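Local structure of beta-N-acetylglucosaminidase (Thermotoga maritima, 3WO8) at residues B[43-48]-B[57-62]; B[444-447]-B[453-456]; B[171-176]-B[236-241]; B[380-385]-B[392-397]; B[73-78]-B[104-109]. The protein probably hydrolyses terminal non-reducing N-acetyl-D-hexosamine residues from N-acetyl-beta-D-hexosaminides, as a family 3 glycoside hydrolase. All blocks are in the same frame, centred on the assembly; numbering follows the deposited sequence.

Overall arrangement
Along the chain the order is contact 1, contact 5, contact 3, contact 4, contact 2, each closing before the next opens. Contacts 1, 5 and 3 belong to the TIM barrel. Contacts 1 and 3 reach the same eight-stranded sheet, with centres about 30 Å apart. Contact 5 touches both: Leu44 packs on Ser73, and Glu76 forms a salt bridge with Lys171 of contact 3. Contacts 4 and 2 share the mixed sheet of the C-terminal domain, with centres about 20 Å apart. Contacts 2 and 3 are the most distant, about 61 Å between centres. Contacts 1 and 5 also touch the second subunit, so parts of the barrel take part in the dimer.

Contact 1. Residues B[43-48]-B[57-62]; sequences ILIYPG and MDFMSF
Ser61 N donates to Met57 O at 2.9 Å within the helix that sets Phe59 and Met60 against Ile43 and Ile45, and no polar bond crosses between the two segments. On the strand side, the backbones of Ile43 and Ile45 are hydrogen-bonded to strand 70-72. The contact itself is made by methyl groups and one ring. Ile43 CG2 lies 3.8 Å from Phe59 CZ, at the far end of the ring. Ile45 reaches the same ring further back, with CD1 4.1 Å from Phe59 CD2. Both approaches are oblique to the ring. Ile45 and Phe59 run past each other in opposite directions, so the tip of the isoleucine comes near the base of the phenylalanine ring. Phe59 is sent across to the strand because its CG stands anti to the backbone N (chi1 -160°). Met60 starts out along the flank of the helix. Its chain bends at chi2 (-70°) and brings CE to 4.1 Å from Ile45 CD1, which therefore touches both helix residues.

Strand 43-45 and helix 57-62 are nearly antiparallel, with axes 11.8 Å apart. This is the strand-to-helix layer of a beta-alpha-beta crossover in the TIM barrel: strand 42-45, helix 53-66, then the parallel strand 70-72. Phe24 and Phe27 also meet the Phe59 ring, and Ile71 packs on both Ile45 and Met60. All four touching residues are buried. With no polar bond between the segments, apolar packing of Ile43, Ile45, Phe59 and Met60 holds strand and helix together here.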
# COMPACT_ATOMS: atom_id res chain seq x y z
N ILE B 43 10.62 18.05 -4.11
CA ILE B 43 9.22 18.02 -3.70
C ILE B 43 9.20 16.98 -2.63
O ILE B 43 9.40 15.83 -2.94
CB ILE B 43 8.28 17.54 -4.84
CG1 ILE B 43 8.37 18.42 -6.08
CG2 ILE B 43 6.83 17.47 -4.35
CD1 ILE B 43 7.98 19.86 -5.85
N LEU B 44 9.02 17.37 -1.37
CA LEU B 44 8.85 16.41 -0.27
C LEU B 44 7.35 16.26 0.03
O LEU B 44 6.72 17.25 0.34
CB LEU B 44 9.57 16.90 0.98
CG LEU B 44 9.16 16.25 2.28
CD1 LEU B 44 9.37 14.75 2.16
CD2 LEU B 44 9.94 16.77 3.47
N ILE B 45 6.79 15.06 -0.08
CA ILE B 45 5.33 14.88 0.06
C ILE B 45 4.94 14.31 1.40
O ILE B 45 5.47 13.28 1.81
CB ILE B 45 4.81 13.93 -1.00
CG1 ILE B 45 5.42 14.35 -2.33
CG2 ILE B 45 3.32 13.97 -1.05
CD1 ILE B 45 4.70 13.80 -3.55
N TYR B 46 4.00 14.97 2.08
CA TYR B 46 3.59 14.58 3.41
C TYR B 46 2.23 13.87 3.46
O TYR B 46 1.44 13.89 2.46
CB TYR B 46 3.46 15.81 4.25
CG TYR B 46 4.70 16.62 4.55
CD1 TYR B 46 5.82 16.06 5.17
CD2 TYR B 46 4.69 17.98 4.32
CE1 TYR B 46 6.91 16.83 5.48
CE2 TYR B 46 5.76 18.75 4.65
CZ TYR B 46 6.87 18.17 5.23
OH TYR B 46 7.93 18.97 5.52
N PRO B 47 1.92 13.24 4.63
CA PRO B 47 0.70 12.43 4.76
C PRO B 47 -0.58 13.13 4.29
O PRO B 47 -1.54 12.49 3.88
CB PRO B 47 0.68 12.09 6.24
CG PRO B 47 2.12 11.95 6.58
CD PRO B 47 2.82 13.01 5.78
N GLY B 48 -0.58 14.44 4.30
CA GLY B 48 -1.71 15.22 3.81
C GLY B 48 -2.00 14.91 2.37
O GLY B 48 -3.11 14.96 1.97
N MET B 57 -1.97 11.10 -6.84
CA MET B 57 -1.94 10.87 -8.27
C MET B 57 -1.92 12.16 -9.08
O MET B 57 -1.15 12.31 -10.02
CB MET B 57 -3.10 9.97 -8.71
CG MET B 57 -2.96 8.51 -8.24
SD MET B 57 -4.51 7.59 -8.39
CE MET B 57 -3.85 6.02 -7.78
N ASP B 58 -2.77 13.11 -8.76
CA ASP B 58 -2.82 14.32 -9.57
C ASP B 58 -1.57 15.12 -9.35
O ASP B 58 -1.10 15.76 -10.25
CB ASP B 58 -4.02 15.16 -9.22
CG ASP B 58 -4.45 16.05 -10.35
OD1 ASP B 58 -4.45 15.54 -11.50
OD2 ASP B 58 -4.79 17.24 -10.10
N PHE B 59 -1.00 15.04 -8.16
CA PHE B 59 0.23 15.75 -7.88
C PHE B 59 1.34 15.19 -8.74
O PHE B 59 2.11 15.92 -9.29
CB PHE B 59 0.55 15.69 -6.37
CG PHE B 59 1.52 16.76 -5.87
CD1 PHE B 59 1.99 17.78 -6.68
CD2 PHE B 59 1.95 16.71 -4.55
CE1 PHE B 59 2.88 18.70 -6.19
CE2 PHE B 59 2.81 17.64 -4.05
CZ PHE B 59 3.29 18.64 -4.87
N MET B 60 1.42 13.88 -8.88
CA MET B 60 2.52 13.27 -9.65
C MET B 60 2.30 13.55 -11.12
O MET B 60 3.23 13.76 -11.88
CB MET B 60 2.56 11.75 -9.41
CG MET B 60 3.05 11.32 -8.04
SD MET B 60 4.81 11.66 -7.94
CE MET B 60 5.22 10.89 -6.39
N SER B 61 1.06 13.50 -11.56
CA SER B 61 0.74 13.84 -12.92
C SER B 61 1.14 15.27 -13.27
O SER B 61 1.67 15.53 -14.33
CB SER B 61 -0.76 13.75 -13.14
OG SER B 61 -1.06 14.08 -14.46
N PHE B 62 0.84 16.20 -12.37
CA PHE B 62 1.28 17.57 -12.48
C PHE B 62 2.81 17.67 -12.51
O PHE B 62 3.35 18.34 -13.39
CB PHE B 62 0.70 18.41 -11.33
CG PHE B 62 1.27 19.78 -11.24
CD1 PHE B 62 0.80 20.79 -12.07
CD2 PHE B 62 2.30 20.06 -10.35
CE1 PHE B 62 1.31 22.07 -12.00
CE2 PHE B 62 2.84 21.34 -10.28
CZ PHE B 62 2.33 22.35 -11.11

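Contact 2. Residues B[444-447]-B[453-456]; sequences FDVR and KIVV
Val446 packs on Ile454 and Val456, and the meeting is van der Waals packing, nearly all of it apolar. Its CG2 comes 3.3 Å from Val456 CG2. That is short for two methyl groups, so the closeness is best read with caution. The two valines cross at about a right angle. The other branch, Val446 CG1, faces Ile454 CD1 at 4.2 Å. The isoleucine thus meets both methyls of the valine, since its own CG2 is also 4.2 Å from Val446 CG2. Ile454 CD1 further lies 4.0 Å from Val446 O. This is van der Waals packing against a carbonyl.

Hydrogen bonds act within and around the segments. Arg447 N donates to Phe444 O at 3.0 Å, which closes a 3-10 turn around Val446. Strand 453-456 is itself bonded on its two edges, to Leu347 and Glu345 of one neighbour and to Tyr437 and Val439 of the other. Leu347 also touches Val446, Ile454 and Val456.

The 3-10 segment belongs to the connection between the adjacent parallel strands 435-439 and 453-456. It covers one face of the mixed sheet in the C-terminal alpha/beta domain, in a crossover without a regular alpha-helix.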
# COMPACT_ATOMS: atom_id res chain seq x y z
N PHE B 444 -24.64 3.11 -20.14
CA PHE B 444 -25.92 2.95 -20.77
C PHE B 444 -26.91 3.91 -20.14
O PHE B 444 -27.72 4.50 -20.84
CB PHE B 444 -26.42 1.51 -20.62
CG PHE B 444 -27.92 1.34 -20.73
CD1 PHE B 444 -28.53 1.20 -21.98
CD2 PHE B 444 -28.74 1.27 -19.58
CE1 PHE B 444 -29.90 1.00 -22.08
CE2 PHE B 444 -30.11 1.08 -19.68
CZ PHE B 444 -30.69 0.95 -20.93
N ASP B 445 -26.82 4.07 -18.82
CA ASP B 445 -27.74 4.90 -18.05
C ASP B 445 -27.94 6.30 -18.68
O ASP B 445 -29.05 6.83 -18.69
CB ASP B 445 -27.24 5.03 -16.61
CG ASP B 445 -27.46 3.76 -15.77
OD1 ASP B 445 -28.36 2.95 -16.10
OD2 ASP B 445 -26.74 3.58 -14.75
N VAL B 446 -26.88 6.86 -19.26
CA VAL B 446 -26.98 8.13 -19.98
C VAL B 446 -28.27 8.31 -20.75
O VAL B 446 -28.80 9.41 -20.81
CB VAL B 446 -25.84 8.26 -21.00
CG1 VAL B 446 -26.16 9.29 -22.07
CG2 VAL B 446 -24.57 8.66 -20.31
N ARG B 447 -28.77 7.27 -21.39
CA ARG B 447 -29.94 7.42 -22.26
C ARG B 447 -31.09 8.16 -21.56
O ARG B 447 -31.71 9.06 -22.14
CB ARG B 447 -30.41 6.07 -22.80
CG ARG B 447 -31.18 5.22 -21.81
CD ARG B 447 -30.83 3.76 -21.93
NE ARG B 447 -31.36 3.13 -23.14
CZ ARG B 447 -32.49 2.43 -23.21
NH1 ARG B 447 -33.26 2.26 -22.13
NH2 ARG B 447 -32.85 1.89 -24.37
N LYS B 453 -27.46 17.75 -18.37
CA LYS B 453 -26.02 17.85 -18.10
C LYS B 453 -25.55 16.55 -17.42
O LYS B 453 -26.12 16.13 -16.41
CB LYS B 453 -25.73 19.07 -17.21
CG LYS B 453 -26.17 20.41 -17.79
CD LYS B 453 -25.43 21.57 -17.10
CE LYS B 453 -25.95 22.95 -17.48
NZ LYS B 453 -27.44 22.95 -17.45
N ILE B 454 -24.56 15.89 -18.02
CA ILE B 454 -24.13 14.58 -17.58
C ILE B 454 -22.63 14.45 -17.55
O ILE B 454 -21.94 14.84 -18.50
CB ILE B 454 -24.64 13.49 -18.51
CG1 ILE B 454 -26.15 13.59 -18.64
CG2 ILE B 454 -24.22 12.13 -17.97
CD1 ILE B 454 -26.70 12.70 -19.75
N VAL B 455 -22.11 13.91 -16.44
CA VAL B 455 -20.72 13.49 -16.37
C VAL B 455 -20.72 11.97 -16.28
O VAL B 455 -21.33 11.37 -15.36
CB VAL B 455 -19.96 14.13 -15.21
CG1 VAL B 455 -18.52 13.68 -15.23
CG2 VAL B 455 -20.00 15.62 -15.31
N VAL B 456 -20.09 11.38 -17.30
CA VAL B 456 -19.92 9.93 -17.43
C VAL B 456 -18.50 9.62 -17.04
O VAL B 456 -17.59 9.81 -17.83
CB VAL B 456 -20.20 9.44 -18.87
CG1 VAL B 456 -20.00 7.94 -18.95
CG2 VAL B 456 -21.65 9.77 -19.30

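Contact 3. Residues B[171-176]-B[236-241]; sequences KHFPGH and EKIITD
Phe173 and Pro174 close the end of barrel strand 167-173 and face Ile238 at the start of helix 236-247. The fold is a TIM barrel, and the sequence KHFPGH matches the start of a signature known from family 3 N-acetylglucosaminidases. Ile238 CG2 is the methyl that does the touching. It sits 3.8 Å from Phe173 CE2 and 4.1 Å from Phe173 CD2, so it meets the CD2-CE2 bond of the ring, obliquely. The two side chains slide past each other in opposite directions. The same methyl lies 4.1 Å from Pro174 CD, where the proline ring and the isoleucine cross at about a right angle. One branch is therefore lodged against both residues. It points that way because Ile238 CG2 is anti to the backbone N, while CG1 takes the place beside that N (chi1 -68°).

The ring and the proline are also set against each other. Pro174 CB stands 4.1 Å above the plane of the Phe173 ring, over its centre. The peptide bond between the two residues is cis, and so is the one before His172. Beyond the segments, Phe205 meets the Phe173 ring edge-to-face, and Val242 and Leu243 of the same helix as Ile238 pack on it. Tyr224 touches both Pro174 and Ile238. All three residues of the contact are buried, and no hydrogen bond crosses it.

The helix is irregular where it delivers Ile238. It makes a wider pi-type turn there, with Asp241 N donating to Glu236 O at 3.0 Å.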
# COMPACT_ATOMS: atom_id res chain seq x y z
N LYS B 171 21.26 10.48 7.20
CA LYS B 171 20.97 11.57 8.12
C LYS B 171 21.22 11.14 9.56
O LYS B 171 21.25 9.95 9.85
CB LYS B 171 19.55 12.09 7.90
CG LYS B 171 18.43 11.06 8.04
CD LYS B 171 17.07 11.58 7.52
CE LYS B 171 15.97 10.97 8.37
NZ LYS B 171 14.66 10.80 7.71
N HIS B 172 21.49 12.10 10.46
CA HIS B 172 21.74 13.53 10.16
C HIS B 172 23.20 13.82 10.39
O HIS B 172 23.73 13.51 11.47
CB HIS B 172 20.95 14.42 11.10
CG HIS B 172 19.48 14.14 11.10
ND1 HIS B 172 18.93 13.05 11.74
CD2 HIS B 172 18.45 14.80 10.52
CE1 HIS B 172 17.62 13.07 11.57
NE2 HIS B 172 17.31 14.13 10.84
N PHE B 173 23.85 14.40 9.38
CA PHE B 173 25.29 14.57 9.43
C PHE B 173 25.73 15.71 10.38
O PHE B 173 25.23 16.84 10.26
CB PHE B 173 25.84 14.82 8.01
CG PHE B 173 27.35 14.86 7.95
CD1 PHE B 173 28.09 13.69 7.95
CD2 PHE B 173 28.04 16.08 7.90
CE1 PHE B 173 29.47 13.72 7.91
CE2 PHE B 173 29.42 16.12 7.86
CZ PHE B 173 30.14 14.94 7.86
N PRO B 174 26.71 15.45 11.26
CA PRO B 174 27.53 14.24 11.47
C PRO B 174 27.02 13.29 12.52
O PRO B 174 27.79 12.45 13.05
CB PRO B 174 28.86 14.82 11.96
CG PRO B 174 28.43 16.00 12.74
CD PRO B 174 27.34 16.61 11.91
N GLY B 175 25.74 13.42 12.87
CA GLY B 175 25.16 12.50 13.84
C GLY B 175 24.52 13.16 15.05
O GLY B 175 25.18 13.78 15.86
N HIS B 176 23.22 12.94 15.16
CA HIS B 176 22.38 13.45 16.22
C HIS B 176 22.43 12.58 17.47
O HIS B 176 21.96 12.96 18.51
CB HIS B 176 20.95 13.44 15.73
CG HIS B 176 20.18 14.66 16.06
ND1 HIS B 176 19.85 15.60 15.11
CD2 HIS B 176 19.63 15.09 17.22
CE1 HIS B 176 19.15 16.57 15.67
NE2 HIS B 176 19.00 16.29 16.95
N GLU B 236 30.63 25.88 7.92
CA GLU B 236 31.64 25.56 6.86
C GLU B 236 32.78 24.66 7.41
O GLU B 236 33.32 23.84 6.69
CB GLU B 236 32.15 26.81 6.06
CG GLU B 236 33.44 27.49 6.52
CD GLU B 236 34.74 26.80 6.07
OE1 GLU B 236 34.95 26.56 4.86
OE2 GLU B 236 35.58 26.50 6.95
N LYS B 237 33.08 24.76 8.70
CA LYS B 237 33.96 23.78 9.31
C LYS B 237 33.46 22.36 9.25
O LYS B 237 34.27 21.44 9.32
CB LYS B 237 34.25 24.12 10.77
CG LYS B 237 35.35 25.15 10.93
CD LYS B 237 35.64 25.51 12.38
CE LYS B 237 36.44 26.81 12.45
NZ LYS B 237 36.24 27.51 13.75
N ILE B 238 32.15 22.14 9.15
CA ILE B 238 31.61 20.77 9.12
C ILE B 238 31.27 20.39 7.67
O ILE B 238 31.78 19.44 7.13
CB ILE B 238 30.42 20.61 10.08
CG1 ILE B 238 30.92 20.73 11.52
CG2 ILE B 238 29.74 19.26 9.92
CD1 ILE B 238 29.82 20.88 12.54
N ILE B 239 30.45 21.17 7.01
CA ILE B 239 30.09 20.83 5.64
C ILE B 239 31.29 20.86 4.66
O ILE B 239 31.48 19.93 3.89
CB ILE B 239 28.95 21.74 5.13
CG1 ILE B 239 27.69 21.52 5.98
CG2 ILE B 239 28.71 21.50 3.65
CD1 ILE B 239 26.46 22.27 5.51
N THR B 240 32.11 21.92 4.66
CA THR B 240 33.32 21.91 3.84
C THR B 240 34.50 21.14 4.46
O THR B 240 35.09 20.27 3.83
CB THR B 240 33.77 23.30 3.46
OG1 THR B 240 32.87 23.81 2.49
CG2 THR B 240 35.16 23.23 2.82
N ASP B 241 34.86 21.44 5.70
CA ASP B 241 36.11 20.88 6.22
C ASP B 241 36.00 19.40 6.56
O ASP B 241 36.76 18.60 6.02
CB ASP B 241 36.70 21.74 7.36
CG ASP B 241 37.02 23.21 6.91
OD1 ASP B 241 37.17 23.50 5.70
OD2 ASP B 241 37.09 24.08 7.78

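Contact 4. Residues B[380-385]-B[392-397]; sequences QIPEIV and ENVVRY
A beta-alpha-beta unit of the C-terminal domain, strand 357-363, helix 374-385 and strand 391-397, is closed here by Pro382 and Val385 against Glu392 and Val394. Helix and strand segments run nearly antiparallel, with axes 10.1 Å apart. The helix is kinked at Pro382, whose ring faces the strand. Glu392 has CG between the backbone N and the carbonyl carbon (chi1 59°), and the chain then extends to the helix. There OE1 lies 3.1 Å from Pro382 CB. OE2 comes 2.9 Å from Pro382 O, two acceptors with no hydrogen bond between them, which is probably unfavourable for a charged carboxylate. OE2 also sits 3.9 Å from Val385 CG1. An alanine here would remove the carboxylate and is likely to open a gap beside Pro382 and Val385, with Val394 left as the main strand partner of the proline ring. Two residues beyond Val394, Arg396 is tied by a salt bridge to Asp379 of the same helix. The apolar part of the contact is Pro382 with Val394, side chains crossing at about a right angle: Val394 CG2 is 3.9 Å from Pro382 CB, and Val394 CG1 is 4.0 Å from Pro382 CG.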
# COMPACT_ATOMS: atom_id res chain seq x y z
N GLN B 380 -16.79 9.10 0.27
CA GLN B 380 -15.65 9.99 0.06
C GLN B 380 -15.93 11.23 -0.84
O GLN B 380 -15.13 12.17 -0.89
CB GLN B 380 -14.51 9.17 -0.51
CG GLN B 380 -13.20 9.38 0.21
CD GLN B 380 -12.18 8.47 -0.41
OE1 GLN B 380 -12.43 7.25 -0.49
NE2 GLN B 380 -11.06 9.05 -0.90
N ILE B 381 -17.08 11.22 -1.50
CA ILE B 381 -17.42 12.25 -2.46
C ILE B 381 -17.51 13.65 -1.86
O ILE B 381 -17.06 14.61 -2.48
CB ILE B 381 -18.71 11.87 -3.19
CG1 ILE B 381 -18.41 10.69 -4.09
CG2 ILE B 381 -19.24 13.05 -4.00
CD1 ILE B 381 -19.62 10.11 -4.79
N PRO B 382 -18.06 13.79 -0.64
CA PRO B 382 -18.14 15.19 -0.19
C PRO B 382 -16.79 15.83 0.10
O PRO B 382 -16.60 16.99 -0.25
CB PRO B 382 -18.99 15.11 1.06
CG PRO B 382 -19.85 13.94 0.83
CD PRO B 382 -18.94 12.93 0.16
N GLU B 383 -15.86 15.08 0.66
CA GLU B 383 -14.48 15.65 0.87
C GLU B 383 -13.82 16.03 -0.47
O GLU B 383 -13.05 16.99 -0.53
CB GLU B 383 -13.57 14.76 1.74
CG GLU B 383 -12.41 14.06 1.07
CD GLU B 383 -11.14 14.94 0.97
OE1 GLU B 383 -10.80 15.71 1.89
OE2 GLU B 383 -10.45 14.85 -0.06
N ILE B 384 -14.16 15.32 -1.54
CA ILE B 384 -13.59 15.57 -2.85
C ILE B 384 -14.16 16.88 -3.38
O ILE B 384 -13.44 17.79 -3.73
CB ILE B 384 -13.89 14.43 -3.86
CG1 ILE B 384 -13.23 13.10 -3.42
CG2 ILE B 384 -13.40 14.81 -5.25
CD1 ILE B 384 -13.76 11.90 -4.16
N VAL B 385 -15.48 16.96 -3.40
CA VAL B 385 -16.14 18.14 -3.87
C VAL B 385 -15.81 19.35 -3.00
O VAL B 385 -15.77 20.47 -3.50
CB VAL B 385 -17.64 17.89 -3.92
CG1 VAL B 385 -18.38 19.17 -4.22
CG2 VAL B 385 -17.95 16.81 -4.95
N GLU B 392 -21.44 23.22 1.01
CA GLU B 392 -22.05 22.05 0.42
C GLU B 392 -23.07 21.41 1.36
O GLU B 392 -22.80 21.18 2.53
CB GLU B 392 -21.00 21.05 -0.09
CG GLU B 392 -20.01 20.49 0.90
CD GLU B 392 -19.22 19.27 0.38
OE1 GLU B 392 -19.65 18.14 0.68
OE2 GLU B 392 -18.18 19.42 -0.31
N ASN B 393 -24.28 21.23 0.83
CA ASN B 393 -25.33 20.48 1.51
C ASN B 393 -25.28 19.04 0.99
O ASN B 393 -25.52 18.79 -0.15
CB ASN B 393 -26.74 21.10 1.28
CG ASN B 393 -27.88 20.25 1.90
OD1 ASN B 393 -27.68 19.47 2.85
ND2 ASN B 393 -29.09 20.41 1.37
N VAL B 394 -24.97 18.11 1.87
CA VAL B 394 -24.90 16.70 1.51
C VAL B 394 -26.17 15.96 1.90
O VAL B 394 -26.54 15.94 3.08
CB VAL B 394 -23.75 16.04 2.27
CG1 VAL B 394 -23.64 14.59 1.90
CG2 VAL B 394 -22.45 16.77 1.98
N VAL B 395 -26.82 15.31 0.93
CA VAL B 395 -27.90 14.41 1.28
C VAL B 395 -27.69 13.06 0.66
O VAL B 395 -27.35 12.95 -0.50
CB VAL B 395 -29.32 14.97 0.98
CG1 VAL B 395 -29.31 16.08 -0.04
CG2 VAL B 395 -30.28 13.88 0.56
N ARG B 396 -27.93 12.04 1.47
CA ARG B 396 -27.71 10.68 1.10
C ARG B 396 -29.02 10.01 0.76
O ARG B 396 -29.92 9.99 1.58
CB ARG B 396 -27.09 9.96 2.30
CG ARG B 396 -25.73 10.48 2.77
CD ARG B 396 -24.68 10.62 1.66
NE ARG B 396 -24.24 9.32 1.13
CZ ARG B 396 -23.22 8.62 1.63
NH1 ARG B 396 -22.51 9.07 2.66
NH2 ARG B 396 -22.88 7.47 1.09
N TYR B 397 -29.14 9.44 -0.44
CA TYR B 397 -30.40 8.76 -0.83
C TYR B 397 -30.17 7.31 -1.12
O TYR B 397 -29.04 6.91 -1.36
CB TYR B 397 -31.01 9.39 -2.04
CG TYR B 397 -30.21 9.21 -3.30
CD1 TYR B 397 -29.19 10.07 -3.62
CD2 TYR B 397 -30.50 8.19 -4.19
CE1 TYR B 397 -28.45 9.92 -4.78
CE2 TYR B 397 -29.79 8.03 -5.35
CZ TYR B 397 -28.77 8.89 -5.63
OH TYR B 397 -28.08 8.74 -6.78

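Contact 5. Residues B[73-78]-B[104-109]; sequences SDHEGG and YRYSRV
A first torsion of 165° at Tyr106 sets its ring opposite the backbone N and carries it from helix 100-117 to the loop at His75, Glu76 and Gly77. The His75 ring is swung the same way relative to its own backbone (chi1 -154°) and comes up beside the phenol. Tyr106 OH lies at the edge of the imidazole, near its plane, 4.0 Å from His75 ND1. This is proximity, not a hydrogen bond. The phenol oxygen also rests 3.4 Å from Gly77 CA. A beta carbon on Gly77 would run into this oxygen, and at these backbone angles would also press on the carbonyl O of Glu76.

The polar link is one bridging water. It donates to His75 O at 2.8 Å and to Tyr106 OH at 2.9 Å, so both of its hydrogens are spent on the bridge. The loop is folded by its own bonds. His75 N donates to Ser73 OG at 3.0 Å in an ST turn, and His75 is the centre of an inverse gamma turn. The Glu76 carboxylate is taken up by salt bridges with Arg141 and Lys171. Nearby, Arg105 makes a cation-pi contact with Phe335 of the second subunit.

The loop after barrel strand 70-72 is thus joined to the helix mainly through a single hydroxyl. Hydroxyl and imidazole are near neighbours without a hydrogen bond, and the polar link runs through the water to the His75 carbonyl.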
# COMPACT_ATOMS: atom_id res chain seq x y z
N SER B 73 10.04 11.31 0.34
CA SER B 73 9.14 11.13 1.44
C SER B 73 9.99 10.76 2.66
O SER B 73 11.15 10.47 2.46
CB SER B 73 8.18 9.98 1.14
OG SER B 73 8.63 8.73 1.74
N ASP B 74 9.41 10.79 3.86
CA ASP B 74 10.09 10.40 5.09
C ASP B 74 9.81 8.97 5.46
O ASP B 74 9.80 8.61 6.63
CB ASP B 74 9.63 11.26 6.25
CG ASP B 74 10.00 12.69 6.08
OD1 ASP B 74 11.11 12.91 5.59
OD2 ASP B 74 9.19 13.59 6.42
N HIS B 75 9.59 8.12 4.48
CA HIS B 75 9.28 6.75 4.78
C HIS B 75 10.54 6.00 5.20
O HIS B 75 11.16 5.33 4.39
CB HIS B 75 8.65 6.08 3.57
CG HIS B 75 7.78 4.95 3.95
ND1 HIS B 75 8.25 3.68 4.21
CD2 HIS B 75 6.46 4.91 4.17
CE1 HIS B 75 7.24 2.90 4.54
NE2 HIS B 75 6.14 3.63 4.54
N GLU B 76 10.91 6.15 6.45
CA GLU B 76 12.04 5.42 7.02
C GLU B 76 11.75 3.94 7.18
O GLU B 76 12.62 3.12 6.93
CB GLU B 76 12.38 6.00 8.41
CG GLU B 76 12.84 7.45 8.35
CD GLU B 76 13.26 8.01 9.70
OE1 GLU B 76 13.29 7.26 10.70
OE2 GLU B 76 13.54 9.22 9.74
N GLY B 77 10.52 3.61 7.57
CA GLY B 77 10.17 2.24 7.98
C GLY B 77 10.21 2.20 9.50
O GLY B 77 10.95 2.95 10.12
N GLY B 78 9.36 1.40 10.10
CA GLY B 78 9.29 1.35 11.54
C GLY B 78 8.45 2.51 12.00
O GLY B 78 7.35 2.73 11.46
N TYR B 104 19.34 -4.70 3.35
CA TYR B 104 19.48 -4.53 1.91
C TYR B 104 18.15 -4.93 1.24
O TYR B 104 17.63 -4.22 0.36
CB TYR B 104 20.65 -5.39 1.36
CG TYR B 104 20.70 -5.41 -0.16
CD1 TYR B 104 21.26 -4.35 -0.87
CD2 TYR B 104 20.12 -6.46 -0.90
CE1 TYR B 104 21.27 -4.33 -2.27
CE2 TYR B 104 20.11 -6.45 -2.30
CZ TYR B 104 20.69 -5.39 -2.98
OH TYR B 104 20.72 -5.37 -4.37
N ARG B 105 17.63 -6.08 1.67
CA ARG B 105 16.44 -6.70 1.10
C ARG B 105 15.23 -5.80 1.23
O ARG B 105 14.54 -5.54 0.24
CB ARG B 105 16.16 -8.02 1.84
CG ARG B 105 15.89 -9.18 0.91
CD ARG B 105 14.46 -9.68 0.88
NE ARG B 105 14.33 -11.01 1.49
CZ ARG B 105 13.35 -11.87 1.22
NH1 ARG B 105 13.32 -13.03 1.84
NH2 ARG B 105 12.37 -11.57 0.38
N TYR B 106 14.99 -5.31 2.46
CA TYR B 106 13.87 -4.41 2.74
C TYR B 106 13.99 -3.14 1.89
O TYR B 106 13.05 -2.79 1.13
CB TYR B 106 13.83 -4.02 4.21
CG TYR B 106 12.94 -2.82 4.45
CD1 TYR B 106 11.54 -2.94 4.41
CD2 TYR B 106 13.48 -1.58 4.70
CE1 TYR B 106 10.71 -1.84 4.60
CE2 TYR B 106 12.67 -0.47 4.89
CZ TYR B 106 11.29 -0.59 4.83
OH TYR B 106 10.52 0.55 5.02
N SER B 107 15.16 -2.49 2.02
CA SER B 107 15.45 -1.26 1.32
C SER B 107 15.18 -1.40 -0.13
O SER B 107 14.62 -0.48 -0.73
CB SER B 107 16.89 -0.84 1.55
OG SER B 107 17.13 -0.79 2.94
N ARG B 108 15.51 -2.55 -0.70
CA ARG B 108 15.27 -2.78 -2.12
C ARG B 108 13.77 -2.88 -2.44
O ARG B 108 13.28 -2.25 -3.43
CB ARG B 108 15.97 -4.05 -2.56
CG ARG B 108 16.00 -4.29 -4.07
CD ARG B 108 16.47 -5.72 -4.35
NE ARG B 108 16.44 -6.09 -5.77
CZ ARG B 108 17.26 -6.99 -6.35
NH1 ARG B 108 17.13 -7.24 -7.65
NH2 ARG B 108 18.21 -7.64 -5.66
N VAL B 109 13.02 -3.63 -1.63
CA VAL B 109 11.60 -3.71 -1.93
C VAL B 109 10.97 -2.36 -1.70
O VAL B 109 10.08 -1.93 -2.46
CB VAL B 109 10.79 -4.84 -1.19
CG1 VAL B 109 11.66 -5.99 -0.71
CG2 VAL B 109 9.96 -4.30 -0.05
O HOH W 1 11.75 2.71 3.48